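Local coordinates for protein MarR family transcriptional regulator (Staphylococcus epidermidis, PDB 5HLI) that probably binds DNA as a dimeric MarR-type transcription regulator whose activity responds to oxidation, captured here in its disulfide-bonded form, at residues E88-Q91 with L97-T100; Q56-I61 with N70-M75; E31-Q36 with I116-P121; F37-S42 with S82-R87; Y20-L25 with Y134-L139. The protein carries 1 engineered substitution. All blocks are in the same frame, centred on the assembly; numbering follows the deposited sequence. Where two conformers were deposited one is given.

Contact 1. Residues E88-Q91 with L97-T100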
# COMPACT_ATOMS: atom_id res chain seq x y z
N GLU A 88 -26.56 5.46 -20.70
CA GLU A 88 -27.53 5.30 -21.78
C GLU A 88 -27.74 3.81 -22.01
O GLU A 88 -26.89 3.15 -22.62
CB GLU A 88 -27.08 5.98 -23.07
CG GLU A 88 -27.99 5.70 -24.25
CD GLU A 88 -27.37 6.06 -25.58
OE1 GLU A 88 -27.99 5.77 -26.63
OE2 GLU A 88 -26.26 6.64 -25.59
N ARG A 89 -28.86 3.28 -21.54
CA ARG A 89 -29.23 1.89 -21.79
C ARG A 89 -29.95 1.84 -23.13
O ARG A 89 -31.03 2.41 -23.29
CB ARG A 89 -30.12 1.36 -20.66
CG ARG A 89 -30.61 -0.07 -20.88
CD ARG A 89 -29.45 -1.05 -20.96
NE ARG A 89 -28.83 -1.29 -19.65
CZ ARG A 89 -27.90 -2.21 -19.43
NH1 ARG A 89 -27.47 -2.98 -20.42
NH2 ARG A 89 -27.40 -2.36 -18.21
N GLN A 90 -29.34 1.17 -24.10
CA GLN A 90 -29.99 0.98 -25.39
C GLN A 90 -31.28 0.20 -25.21
O GLN A 90 -31.36 -0.75 -24.42
CB GLN A 90 -29.06 0.23 -26.35
CG GLN A 90 -27.83 1.02 -26.78
CD GLN A 90 -26.91 0.22 -27.68
OE1 GLN A 90 -26.84 -1.01 -27.57
NE2 GLN A 90 -26.22 0.90 -28.58
N GLN A 91 -32.31 0.61 -25.95
CA GLN A 91 -33.64 0.02 -25.84
C GLN A 91 -33.94 -0.97 -26.96
O GLN A 91 -35.10 -1.33 -27.17
CB GLN A 91 -34.70 1.11 -25.80
CG GLN A 91 -34.50 2.12 -24.68
CD GLN A 91 -34.58 1.49 -23.30
OE1 GLN A 91 -35.61 0.94 -22.92
NE2 GLN A 91 -33.48 1.54 -22.57
N LEU A 97 -25.15 -0.89 -22.22
CA LEU A 97 -25.14 0.30 -21.39
C LEU A 97 -23.93 1.13 -21.81
O LEU A 97 -22.79 0.74 -21.55
CB LEU A 97 -25.09 -0.05 -19.90
CG LEU A 97 -25.19 1.15 -18.94
CD1 LEU A 97 -26.59 1.75 -18.99
CD2 LEU A 97 -24.82 0.74 -17.52
N ILE A 98 -24.18 2.26 -22.47
CA ILE A 98 -23.11 3.11 -22.98
C ILE A 98 -22.79 4.16 -21.92
O ILE A 98 -23.67 4.91 -21.49
CB ILE A 98 -23.51 3.76 -24.31
CG1 ILE A 98 -23.75 2.68 -25.37
CG2 ILE A 98 -22.43 4.73 -24.77
CD1 ILE A 98 -24.20 3.23 -26.70
N ILE A 99 -21.52 4.22 -21.51
CA ILE A 99 -21.06 5.16 -20.50
C ILE A 99 -20.28 6.26 -21.20
O ILE A 99 -19.32 5.99 -21.94
CB ILE A 99 -20.18 4.45 -19.45
CG1 ILE A 99 -20.95 3.27 -18.84
CG2 ILE A 99 -19.75 5.44 -18.37
CD1 ILE A 99 -22.24 3.67 -18.16
N THR A 100 -20.68 7.51 -20.97
CA THR A 100 -20.05 8.65 -21.61
C THR A 100 -19.72 9.70 -20.56
O THR A 100 -20.57 10.04 -19.72
CB THR A 100 -20.95 9.26 -22.69
OG1 THR A 100 -21.49 8.21 -23.51
CG2 THR A 100 -20.17 10.22 -23.57

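Contact 2. Residues Q56-I61 with N70-M75. Engineered in segment 70-75: Met75 (natural residue Leu).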
# COMPACT_ATOMS: atom_id res chain seq x y z
N GLN A 56 -17.45 4.15 -23.56
CA GLN A 56 -17.26 2.72 -23.42
C GLN A 56 -18.57 2.09 -22.97
O GLN A 56 -19.34 2.71 -22.23
CB GLN A 56 -16.17 2.36 -22.39
CG GLN A 56 -14.75 2.57 -22.85
CD GLN A 56 -13.76 1.99 -21.87
OE1 GLN A 56 -13.86 0.83 -21.49
NE2 GLN A 56 -12.81 2.81 -21.44
N THR A 57 -18.80 0.86 -23.41
CA THR A 57 -19.91 0.11 -22.85
C THR A 57 -19.55 -0.36 -21.45
O THR A 57 -18.39 -0.38 -21.04
CB THR A 57 -20.27 -1.08 -23.74
OG1 THR A 57 -19.16 -1.99 -23.78
CG2 THR A 57 -20.61 -0.62 -25.15
N LEU A 58 -20.59 -0.73 -20.69
CA LEU A 58 -20.37 -1.32 -19.38
C LEU A 58 -19.49 -2.57 -19.47
O LEU A 58 -18.60 -2.76 -18.63
CB LEU A 58 -21.72 -1.65 -18.74
CG LEU A 58 -21.78 -2.60 -17.55
CD1 LEU A 58 -21.05 -2.03 -16.37
CD2 LEU A 58 -23.23 -2.88 -17.18
N ASN A 59 -19.72 -3.40 -20.48
CA ASN A 59 -18.91 -4.61 -20.63
C ASN A 59 -17.46 -4.28 -20.96
O ASN A 59 -16.54 -4.96 -20.49
CB ASN A 59 -19.52 -5.52 -21.70
CG ASN A 59 -20.79 -6.20 -21.22
OD1 ASN A 59 -21.00 -6.39 -20.02
ND2 ASN A 59 -21.65 -6.57 -22.17
N SER A 60 -17.24 -3.25 -21.77
CA SER A 60 -15.87 -2.85 -22.11
C SER A 60 -15.12 -2.36 -20.87
O SER A 60 -13.93 -2.65 -20.71
CB SER A 60 -15.88 -1.77 -23.18
OG SER A 60 -14.59 -1.21 -23.35
N ILE A 61 -15.79 -1.62 -20.00
CA ILE A 61 -15.17 -1.19 -18.75
C ILE A 61 -14.83 -2.40 -17.89
O ILE A 61 -13.77 -2.46 -17.26
CB ILE A 61 -16.08 -0.20 -18.00
CG1 ILE A 61 -16.36 1.02 -18.88
CG2 ILE A 61 -15.46 0.20 -16.67
CD1 ILE A 61 -17.31 2.02 -18.26
N ASN A 70 -22.13 -6.69 -12.46
CA ASN A 70 -22.82 -6.47 -11.20
C ASN A 70 -22.02 -5.56 -10.27
O ASN A 70 -22.59 -4.69 -9.60
CB ASN A 70 -23.12 -7.80 -10.50
CG ASN A 70 -24.37 -8.47 -11.03
OD1 ASN A 70 -25.20 -7.84 -11.69
ND2 ASN A 70 -24.52 -9.76 -10.74
N THR A 71 -20.70 -5.75 -10.21
CA THR A 71 -19.86 -4.88 -9.40
C THR A 71 -19.88 -3.45 -9.93
O THR A 71 -19.97 -2.49 -9.16
CB THR A 71 -18.43 -5.42 -9.35
OG1 THR A 71 -18.44 -6.75 -8.81
CG2 THR A 71 -17.55 -4.54 -8.47
N LEU A 72 -19.82 -3.30 -11.25
CA LEU A 72 -19.74 -1.97 -11.86
C LEU A 72 -21.06 -1.22 -11.86
O LEU A 72 -21.05 0.01 -11.95
CB LEU A 72 -19.24 -2.09 -13.30
CG LEU A 72 -17.77 -2.45 -13.50
CD1 LEU A 72 -17.53 -2.80 -14.95
CD2 LEU A 72 -16.89 -1.30 -13.07
N THR A 73 -22.19 -1.93 -11.76
CA THR A 73 -23.49 -1.28 -11.88
C THR A 73 -23.70 -0.17 -10.85
O THR A 73 -24.02 0.96 -11.25
CB THR A 73 -24.60 -2.33 -11.82
OG1 THR A 73 -24.59 -3.11 -13.02
CG2 THR A 73 -25.97 -1.67 -11.67
N PRO A 74 -23.51 -0.39 -9.54
CA PRO A 74 -23.69 0.73 -8.60
C PRO A 74 -22.62 1.80 -8.74
O PRO A 74 -22.90 2.98 -8.47
CB PRO A 74 -23.64 0.06 -7.23
CG PRO A 74 -22.83 -1.17 -7.44
CD PRO A 74 -23.19 -1.64 -8.82
N MET A 75 -21.42 1.44 -9.14
CA MET A 75 -20.40 2.43 -9.34
C MET A 75 -20.73 3.41 -10.44
O MET A 75 -20.54 4.57 -10.26
CB MET A 75 -19.08 1.80 -9.61
CG MET A 75 -18.56 1.16 -8.38
SD MET A 75 -16.88 0.86 -8.67
CE MET A 75 -16.87 -0.71 -9.45

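Contact 3. Residues E31-Q36 with I116-P121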
# COMPACT_ATOMS: atom_id res chain seq x y z
N GLU A 31 -5.91 8.45 -1.13
CA GLU A 31 -7.23 8.42 -0.49
C GLU A 31 -7.68 9.81 -0.07
O GLU A 31 -8.86 10.15 -0.19
CB GLU A 31 -7.19 7.46 0.70
CG GLU A 31 -7.09 5.99 0.29
CD GLU A 31 -6.29 5.15 1.26
OE1 GLU A 31 -5.96 3.99 0.92
OE2 GLU A 31 -5.98 5.63 2.37
N LYS A 32 -6.74 10.64 0.40
CA LYS A 32 -7.08 12.01 0.76
C LYS A 32 -7.51 12.81 -0.47
O LYS A 32 -8.53 13.52 -0.44
CB LYS A 32 -5.88 12.68 1.43
CG LYS A 32 -6.06 14.15 1.75
CD LYS A 32 -4.82 14.71 2.45
CE LYS A 32 -4.93 16.21 2.67
NZ LYS A 32 -6.12 16.57 3.49
N LYS A 33 -6.76 12.69 -1.57
CA LYS A 33 -7.08 13.45 -2.77
C LYS A 33 -8.38 12.97 -3.40
O LYS A 33 -9.23 13.78 -3.79
CB LYS A 33 -5.93 13.36 -3.77
CG LYS A 33 -4.72 14.17 -3.36
CD LYS A 33 -5.12 15.61 -3.13
CE LYS A 33 -3.96 16.46 -2.66
NZ LYS A 33 -4.38 17.88 -2.48
N LEU A 34 -8.55 11.65 -3.52
CA LEU A 34 -9.78 11.11 -4.10
C LEU A 34 -11.00 11.52 -3.29
O LEU A 34 -12.07 11.79 -3.85
CB LEU A 34 -9.69 9.59 -4.21
CG LEU A 34 -8.60 9.03 -5.14
CD1 LEU A 34 -8.56 7.51 -5.06
CD2 LEU A 34 -8.83 9.49 -6.57
N LYS A 35 -10.87 11.57 -1.96
CA LYS A 35 -11.97 12.03 -1.13
C LYS A 35 -12.33 13.48 -1.42
O LYS A 35 -13.51 13.85 -1.37
CB LYS A 35 -11.63 11.86 0.35
CG LYS A 35 -12.68 12.41 1.30
CD LYS A 35 -12.38 12.05 2.75
CE LYS A 35 -13.32 12.77 3.70
NZ LYS A 35 -14.75 12.62 3.31
N GLN A 36 -11.34 14.32 -1.74
CA GLN A 36 -11.63 15.71 -2.05
C GLN A 36 -12.46 15.85 -3.32
O GLN A 36 -13.24 16.80 -3.45
CB GLN A 36 -10.33 16.51 -2.17
CG GLN A 36 -9.64 16.76 -0.84
CD GLN A 36 -8.29 17.42 -0.99
OE1 GLN A 36 -7.79 17.60 -2.11
NE2 GLN A 36 -7.68 17.81 0.13
N ILE A 116 -3.03 14.91 -8.03
CA ILE A 116 -2.19 13.76 -7.69
C ILE A 116 -0.72 14.10 -7.86
O ILE A 116 0.13 13.61 -7.10
CB ILE A 116 -2.59 12.54 -8.53
CG1 ILE A 116 -4.07 12.19 -8.31
CG2 ILE A 116 -1.72 11.33 -8.19
CD1 ILE A 116 -4.44 11.99 -6.86
N SER A 117 -0.40 14.97 -8.82
CA SER A 117 1.00 15.24 -9.17
C SER A 117 1.80 15.82 -8.02
O SER A 117 3.04 15.80 -8.07
CB SER A 117 1.06 16.19 -10.37
OG SER A 117 0.61 17.49 -10.02
N SER A 118 1.15 16.35 -6.98
CA SER A 118 1.87 16.85 -5.82
C SER A 118 2.36 15.73 -4.90
O SER A 118 2.92 16.03 -3.84
CB SER A 118 0.98 17.81 -5.03
OG SER A 118 -0.24 17.20 -4.66
N CYS A 119 2.16 14.47 -5.28
CA CYS A 119 2.61 13.36 -4.44
C CYS A 119 4.13 13.32 -4.32
O CYS A 119 4.65 12.80 -3.33
CB CYS A 119 2.07 12.04 -4.99
SG CYS A 119 2.54 11.72 -6.71
N LEU A 120 4.84 13.86 -5.31
CA LEU A 120 6.29 13.96 -5.28
C LEU A 120 6.72 15.41 -5.09
O LEU A 120 6.06 16.32 -5.58
CB LEU A 120 6.90 13.43 -6.59
CG LEU A 120 6.65 11.96 -6.92
CD1 LEU A 120 7.46 11.54 -8.14
CD2 LEU A 120 6.97 11.07 -5.73
N PRO A 121 7.87 15.65 -4.47
CA PRO A 121 8.38 17.01 -4.32
C PRO A 121 8.92 17.64 -5.59
O PRO A 121 8.97 16.99 -6.62
CB PRO A 121 9.52 16.86 -3.31
CG PRO A 121 9.84 15.43 -3.29
CD PRO A 121 8.56 14.73 -3.57

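Contact 4. Residues F37-S42 with S82-R87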
# COMPACT_ATOMS: atom_id res chain seq x y z
N PHE A 37 -12.32 14.91 -4.25
CA PHE A 37 -13.17 14.87 -5.43
C PHE A 37 -14.46 14.09 -5.20
O PHE A 37 -15.30 14.03 -6.10
CB PHE A 37 -12.41 14.27 -6.62
CG PHE A 37 -11.39 15.20 -7.22
CD1 PHE A 37 -11.78 16.17 -8.13
CD2 PHE A 37 -10.06 15.11 -6.86
CE1 PHE A 37 -10.84 17.04 -8.68
CE2 PHE A 37 -9.12 15.98 -7.40
CZ PHE A 37 -9.51 16.94 -8.32
N GLY A 38 -14.64 13.51 -4.02
CA GLY A 38 -15.84 12.76 -3.72
C GLY A 38 -15.92 11.40 -4.36
O GLY A 38 -17.02 10.85 -4.50
N ILE A 39 -14.79 10.82 -4.77
CA ILE A 39 -14.77 9.54 -5.46
C ILE A 39 -13.95 8.54 -4.65
O ILE A 39 -13.14 8.90 -3.79
CB ILE A 39 -14.21 9.66 -6.89
CG1 ILE A 39 -12.78 10.20 -6.87
CG2 ILE A 39 -15.11 10.55 -7.74
CD1 ILE A 39 -12.13 10.26 -8.23
N THR A 40 -14.18 7.26 -4.93
CA THR A 40 -13.44 6.18 -4.30
C THR A 40 -12.37 5.66 -5.26
O THR A 40 -12.28 6.07 -6.42
CB THR A 40 -14.39 5.04 -3.91
OG1 THR A 40 -14.91 4.43 -5.10
CG2 THR A 40 -15.54 5.56 -3.07
N TYR A 41 -11.54 4.75 -4.74
CA TYR A 41 -10.52 4.12 -5.57
C TYR A 41 -11.16 3.41 -6.77
O TYR A 41 -10.69 3.56 -7.90
CB TYR A 41 -9.70 3.14 -4.74
CG TYR A 41 -8.87 2.18 -5.56
CD1 TYR A 41 -7.87 2.64 -6.40
CD2 TYR A 41 -9.10 0.81 -5.50
CE1 TYR A 41 -7.11 1.77 -7.15
CE2 TYR A 41 -8.34 -0.08 -6.24
CZ TYR A 41 -7.35 0.41 -7.07
OH TYR A 41 -6.60 -0.47 -7.82
N SER A 42 -12.23 2.66 -6.53
CA SER A 42 -12.87 1.91 -7.61
C SER A 42 -13.49 2.84 -8.64
O SER A 42 -13.43 2.56 -9.85
CB SER A 42 -13.92 0.96 -7.04
OG SER A 42 -13.31 -0.07 -6.27
N SER A 82 -23.33 11.76 -9.34
CA SER A 82 -22.40 12.79 -8.92
C SER A 82 -21.84 13.60 -10.08
O SER A 82 -20.89 14.37 -9.88
CB SER A 82 -21.26 12.17 -8.10
OG SER A 82 -20.65 11.10 -8.79
N GLY A 83 -22.38 13.43 -11.28
CA GLY A 83 -22.09 14.32 -12.39
C GLY A 83 -20.85 14.00 -13.19
O GLY A 83 -20.35 14.89 -13.90
N TRP A 84 -20.33 12.78 -13.12
CA TRP A 84 -19.12 12.43 -13.85
C TRP A 84 -19.40 11.80 -15.21
O TRP A 84 -18.67 12.06 -16.18
CB TRP A 84 -18.26 11.46 -13.03
CG TRP A 84 -17.67 12.05 -11.79
CD1 TRP A 84 -18.26 12.16 -10.57
CD2 TRP A 84 -16.35 12.59 -11.65
NE1 TRP A 84 -17.40 12.75 -9.68
CE2 TRP A 84 -16.21 13.02 -10.32
CE3 TRP A 84 -15.27 12.76 -12.52
CZ2 TRP A 84 -15.05 13.60 -9.83
CZ3 TRP A 84 -14.11 13.33 -12.04
CH2 TRP A 84 -14.01 13.75 -10.71
N VAL A 85 -20.43 10.96 -15.31
CA VAL A 85 -20.72 10.22 -16.53
C VAL A 85 -22.21 10.33 -16.83
O VAL A 85 -23.01 10.73 -15.99
CB VAL A 85 -20.32 8.73 -16.45
CG1 VAL A 85 -18.83 8.58 -16.16
CG2 VAL A 85 -21.15 8.02 -15.39
N LYS A 86 -22.57 9.96 -18.05
CA LYS A 86 -23.95 9.69 -18.42
C LYS A 86 -24.13 8.20 -18.69
O LYS A 86 -23.22 7.53 -19.17
CB LYS A 86 -24.37 10.49 -19.67
CG LYS A 86 -24.39 12.00 -19.45
CD LYS A 86 -25.01 12.72 -20.63
CE LYS A 86 -25.21 14.19 -20.32
NZ LYS A 86 -26.09 14.39 -19.13
N ARG A 87 -25.31 7.69 -18.35
CA ARG A 87 -25.67 6.31 -18.60
C ARG A 87 -26.77 6.27 -19.66
O ARG A 87 -27.77 6.98 -19.55
CB ARG A 87 -26.14 5.62 -17.32
CG ARG A 87 -25.01 5.37 -16.32
CD ARG A 87 -25.52 4.94 -14.95
NE ARG A 87 -26.27 3.69 -14.97
CZ ARG A 87 -27.59 3.61 -14.84
NH1 ARG A 87 -28.31 4.71 -14.67
NH2 ARG A 87 -28.18 2.42 -14.87
O HOH W 1 -17.67 13.13 -6.95
O HOH W 2 -18.63 10.14 -6.77

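Contact 5. Residues Y20-L25 with Y134-L139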
# COMPACT_ATOMS: atom_id res chain seq x y z
N TYR A 20 7.15 -0.96 1.64
CA TYR A 20 5.75 -1.05 2.03
C TYR A 20 5.32 0.19 2.81
O TYR A 20 4.26 0.77 2.54
CB TYR A 20 5.52 -2.31 2.86
CG TYR A 20 4.07 -2.59 3.20
CD1 TYR A 20 3.04 -2.08 2.43
CD2 TYR A 20 3.74 -3.36 4.31
CE1 TYR A 20 1.71 -2.33 2.74
CE2 TYR A 20 2.42 -3.61 4.63
CZ TYR A 20 1.41 -3.10 3.84
OH TYR A 20 0.09 -3.35 4.16
N ASN A 21 6.14 0.61 3.77
CA ASN A 21 5.76 1.73 4.63
C ASN A 21 5.61 3.02 3.82
O ASN A 21 4.72 3.83 4.11
CB ASN A 21 6.79 1.91 5.74
CG ASN A 21 6.53 0.99 6.92
OD1 ASN A 21 5.62 0.15 6.89
ND2 ASN A 21 7.32 1.13 7.97
N VAL A 22 6.45 3.22 2.81
CA VAL A 22 6.30 4.42 1.99
C VAL A 22 5.14 4.26 1.01
O VAL A 22 4.45 5.24 0.70
CB VAL A 22 7.62 4.77 1.27
CG1 VAL A 22 8.01 3.68 0.29
CG2 VAL A 22 7.50 6.11 0.56
N SER A 23 4.88 3.04 0.53
CA SER A 23 3.73 2.84 -0.34
C SER A 23 2.42 3.12 0.39
O SER A 23 1.46 3.60 -0.22
CB SER A 23 3.73 1.41 -0.91
OG SER A 23 3.32 0.47 0.07
N ARG A 24 2.37 2.83 1.69
CA ARG A 24 1.18 3.17 2.47
C ARG A 24 1.00 4.68 2.61
O ARG A 24 -0.14 5.15 2.72
CB ARG A 24 1.24 2.51 3.85
CG ARG A 24 1.27 0.99 3.81
CD ARG A 24 0.90 0.38 5.15
NE ARG A 24 1.87 0.67 6.19
CZ ARG A 24 1.81 0.18 7.42
NH1 ARG A 24 0.82 -0.63 7.77
NH2 ARG A 24 2.75 0.50 8.31
N LEU A 25 2.09 5.44 2.59
CA LEU A 25 1.97 6.89 2.63
C LEU A 25 1.48 7.44 1.30
O LEU A 25 0.68 8.38 1.26
CB LEU A 25 3.30 7.52 3.02
CG LEU A 25 3.81 7.18 4.42
CD1 LEU A 25 5.17 7.81 4.66
CD2 LEU A 25 2.81 7.64 5.47
N TYR A 134 12.09 2.29 -10.41
CA TYR A 134 12.53 0.94 -10.75
C TYR A 134 12.20 -0.06 -9.64
O TYR A 134 11.80 -1.20 -9.93
CB TYR A 134 14.04 0.94 -11.03
CG TYR A 134 14.64 -0.43 -11.24
CD1 TYR A 134 14.22 -1.24 -12.29
CD2 TYR A 134 15.64 -0.91 -10.40
CE1 TYR A 134 14.76 -2.49 -12.50
CE2 TYR A 134 16.19 -2.16 -10.60
CZ TYR A 134 15.75 -2.94 -11.65
OH TYR A 134 16.30 -4.19 -11.84
N VAL A 135 12.35 0.34 -8.38
CA VAL A 135 12.05 -0.56 -7.27
C VAL A 135 10.57 -0.90 -7.24
O VAL A 135 10.18 -2.06 -7.08
CB VAL A 135 12.52 0.05 -5.94
CG1 VAL A 135 12.01 -0.77 -4.77
CG2 VAL A 135 14.04 0.12 -5.90
N PHE A 136 9.71 0.12 -7.41
CA PHE A 136 8.27 -0.13 -7.34
C PHE A 136 7.76 -0.84 -8.58
O PHE A 136 6.75 -1.55 -8.51
CB PHE A 136 7.53 1.19 -7.13
CG PHE A 136 7.56 1.67 -5.70
CD1 PHE A 136 6.91 0.96 -4.71
CD2 PHE A 136 8.23 2.83 -5.36
CE1 PHE A 136 6.94 1.39 -3.39
CE2 PHE A 136 8.26 3.27 -4.05
CZ PHE A 136 7.61 2.55 -3.06
N GLU A 137 8.43 -0.67 -9.73
CA GLU A 137 8.05 -1.43 -10.91
C GLU A 137 8.32 -2.92 -10.73
O GLU A 137 7.52 -3.76 -11.13
CB GLU A 137 8.79 -0.91 -12.15
CG GLU A 137 8.26 0.40 -12.70
CD GLU A 137 8.92 0.77 -14.02
OE1 GLU A 137 8.30 0.54 -15.08
OE2 GLU A 137 10.06 1.28 -13.99
N GLU A 138 9.46 -3.26 -10.12
CA GLU A 138 9.79 -4.66 -9.91
C GLU A 138 8.97 -5.28 -8.79
O GLU A 138 8.66 -6.48 -8.84
CB GLU A 138 11.29 -4.82 -9.63
CG GLU A 138 12.17 -4.33 -10.76
CD GLU A 138 12.17 -5.27 -11.95
OE1 GLU A 138 12.15 -4.78 -13.10
OE2 GLU A 138 12.19 -6.50 -11.74
N LEU A 139 8.61 -4.49 -7.77
CA LEU A 139 7.72 -5.00 -6.73
C LEU A 139 6.34 -5.31 -7.31
O LEU A 139 5.72 -6.32 -6.94
CB LEU A 139 7.62 -4.00 -5.58
CG LEU A 139 8.87 -3.93 -4.69
CD1 LEU A 139 8.75 -2.79 -3.69
CD2 LEU A 139 9.09 -5.25 -3.97

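Contact 1. Residues E88-Q91 with L97-T100
Glu88 and Ile98 form a hydrogen-bonded antiparallel pair in the beta hairpin that makes the wing of a winged helix-turn-helix domain. Two backbone bonds close the pair: Ile98 N donates to Glu88 O over 2.9 Å and nearly straight (170°), while Glu88 N reaches Ile98 O at 3.0 Å and is more bent (146°). The two side chains lie alongside each other on one face of the sheet. Glu88 is fully extended, CG anti to its nitrogen (chi1 174°), which sends OE2 to within 4.1 Å of Ile98 CD1. From another direction Gln90 NE2 approaches Ile98 CD1 at 3.6 Å, while the glutamine OE1 is bonded to Gln96 N, just before strand 97-101. Leu97, buried on the opposite face and packed inward on Leu58, pairs with Arg89 without backbone bonds between them. The arginine chain bends at chi2 and chi3 and crosses the leucine at about a right angle, with NH1 bonded to Arg95 O. That folding lays one face of the guanidinium flat over the leucine, Leu97 CB sitting 3.6 Å from Arg89 CZ.

Contact 2. Residues Q56-I61 with N70-M75
Leu58 and Leu72 meet between the two helices of the helix-turn-helix, 58-65 and 69-81, the second of which is, as in MarR relatives, probably the DNA-recognition helix. The two side chains lie antiparallel, each passing the other. Leu58 turns its CG away from its own nitrogen (chi1 164°), so that the CD1 branch reaches across to Leu72 CB at 3.6 Å, while Leu58 CD2 lies out toward Thr73 OG1 at a loose 4.4 Å. That hydroxyl already has a partner in Ser69 O, one turn back in its own helix. Leu72 takes the other common leucine shape: CG stands beside the backbone nitrogen (chi1 -72°) and chi2 is extended at 168°, which sends CD1 toward helix 58-65 and leaves CD2 alongside Ile61 CG2. Leu72 CD1 lies 3.9 Å from Leu58 CD1 and also touches Ile61, one turn on in helix 58-65, which meets it obliquely. Leu97 of the wing and Leu76 pack on Leu58, Val46 on Leu72 and Ile99 on Ile61, making the seam part of the apolar core. At the start of the first helix Thr57 is the N-cap, Thr57 OG1 accepting from Ser60 N at 3.1 Å. The second helix kinks at Pro74, whose nitrogen has no bond to the turn before. Ile61 CG2 stands 4.0 Å from Leu72 CD1 and 4.2 Å from Leu72 CD2.

Contact 3. Residues E31-Q36 with I116-P121
Lys33, in the last turns of the long helix 2-36, and Ile116, at the end of helix 103-117, bring their CA atoms to 6.9 Å, just before the chain leaves helix 103-117 through a type I turn from Ser117 to Leu120. The meeting is narrow and made by aliphatic carbon. Ile116 keeps CG1 beside its nitrogen and then bends again (chi2 -54°), swinging CD1 toward the lysine, where Ile116 CD1 rests 3.7 Å from Lys33 CB and 4.1 Å from Lys33 CG. The two side chains run past each other in opposite directions. Lys33 bends at chi2 (-55°) and then extends straight, carrying its stem past Ser118; Lys33 CE stays a loose 4.3 Å from Ser118 OG. That hydroxyl is bonded to Ala115 O in the last turn of helix 103-117. At the tip, Lys33 NZ makes a weak bond to Gln36 OE1, at 3.4 Å. Ile116 is also covered by Tyr30 and Tyr44, and by Asn13 of the second subunit. The turn beyond it holds Cys119, whose SG is joined by a disulfide to Cys16 of the second subunit, the covalent link between subunits that marks the oxidised regulator. With methyl against methylene and no polar bond between the two segments, the pairing depends on fit more than on direction. Lys33 contributes its stem to that packing while its ammonium group is carried past it.

Contact 4. Residues F37-S42 with S82-R87
Ile39 sets its CG2 methyl 3.3 Å above the plane of the Trp84 indole, displaced toward its rim. Ile39 CG2 is 3.7 Å from Trp84 CZ2 and equally close to CE2 and NE1 of that ring. The isoleucine puts CG1 between its nitrogen and carbonyl carbon (chi1 60°), leaving CG2 to do the touching. Leu47 of helix 41-52 packs on both residues, so this side is tight and apolar. Phe37 adds a looser apolar touch: Trp84 CH2 comes obliquely to its ring, 4.2 Å from Phe37 CD1, the two side chains crossing at about a right angle, with Gln108 of helix 103-117 against both. Within the winged helix-turn-helix domain, the contact joins the linker after the long helix 2-36 to the turn that leads from helix 69-81 into the wing. Both ends change direction at a glycine of positive phi, Gly38 and Gly83, each serving a Schellman motif. The other side is watery. Phe37 O lies at the edge of the indole, in its plane, and one water bridges there, donating to Phe37 O over 2.7 Å and accepting from Trp84 NE1 over 2.8 Å. The indole N-H thus reaches the opposing backbone through a solvent molecule. A second water donates both ways, to Gly38 O at 2.9 Å and to Ser82 OG at 3.0 Å; the serine hydroxyl is also bonded to Arg78 O.

Contact 5. Residues Y20-L25 with Y134-L139
Phe136, from helix 126-147, reaches toward Val22 and Ser23 on the long helix 2-36, part of the helical dimerisation region of this MarR-type protein. Phe136 CB is still 7.8 Å from Val22 CG1, so the ring must span the gap. With CG beside the backbone nitrogen (chi1 -79°), the ring projects away from its own helix and along the line to the other. CB and CG form the stalk. Farther out, Phe136 CE1 comes to 4.1 Å from Ser23 CB, an oblique approach. At the tip, Phe136 CZ meets Val22 CG1 at 3.6 Å, the methyl lying at the ring edge and close to its plane. Val22 sets that methyl in the crowded position between its nitrogen and carbonyl carbon (chi1 64°). The serine hydroxyl turns away from the ring and back along its helix, Ser23 OG donating to Tyr20 O at 2.7 Å, an oxygen that also accepts from Arg24 N. Beside the contact, Ala19 and Ser18 of the second subunit pack on Ser23 and Phe136. With Ser23 OG bonded within its own helix, the serine presents CB to the ring, and the buried meeting is one of apolar packing.

Going along the chain, the long helix 2-36 opens contact 5 first and then contact 3, before its linker opens contact 4. Contact 2 is the first to close, joining the two helices of the helix-turn-helix, and it sits inside the loop of contact 4, which closes at the start of the wing. Contact 1 then follows in series, a short hairpin loop that shares strand 85-89 with contact 4 and a sheet with contact 2. Contact 3 encloses all three when helix 103-117 ends, and contact 5 encloses everything when helix 126-147 returns to the first helix. None of the loops cross. The inner three build the probable DNA-binding domain; contacts 3 and 5 both touch the second subunit.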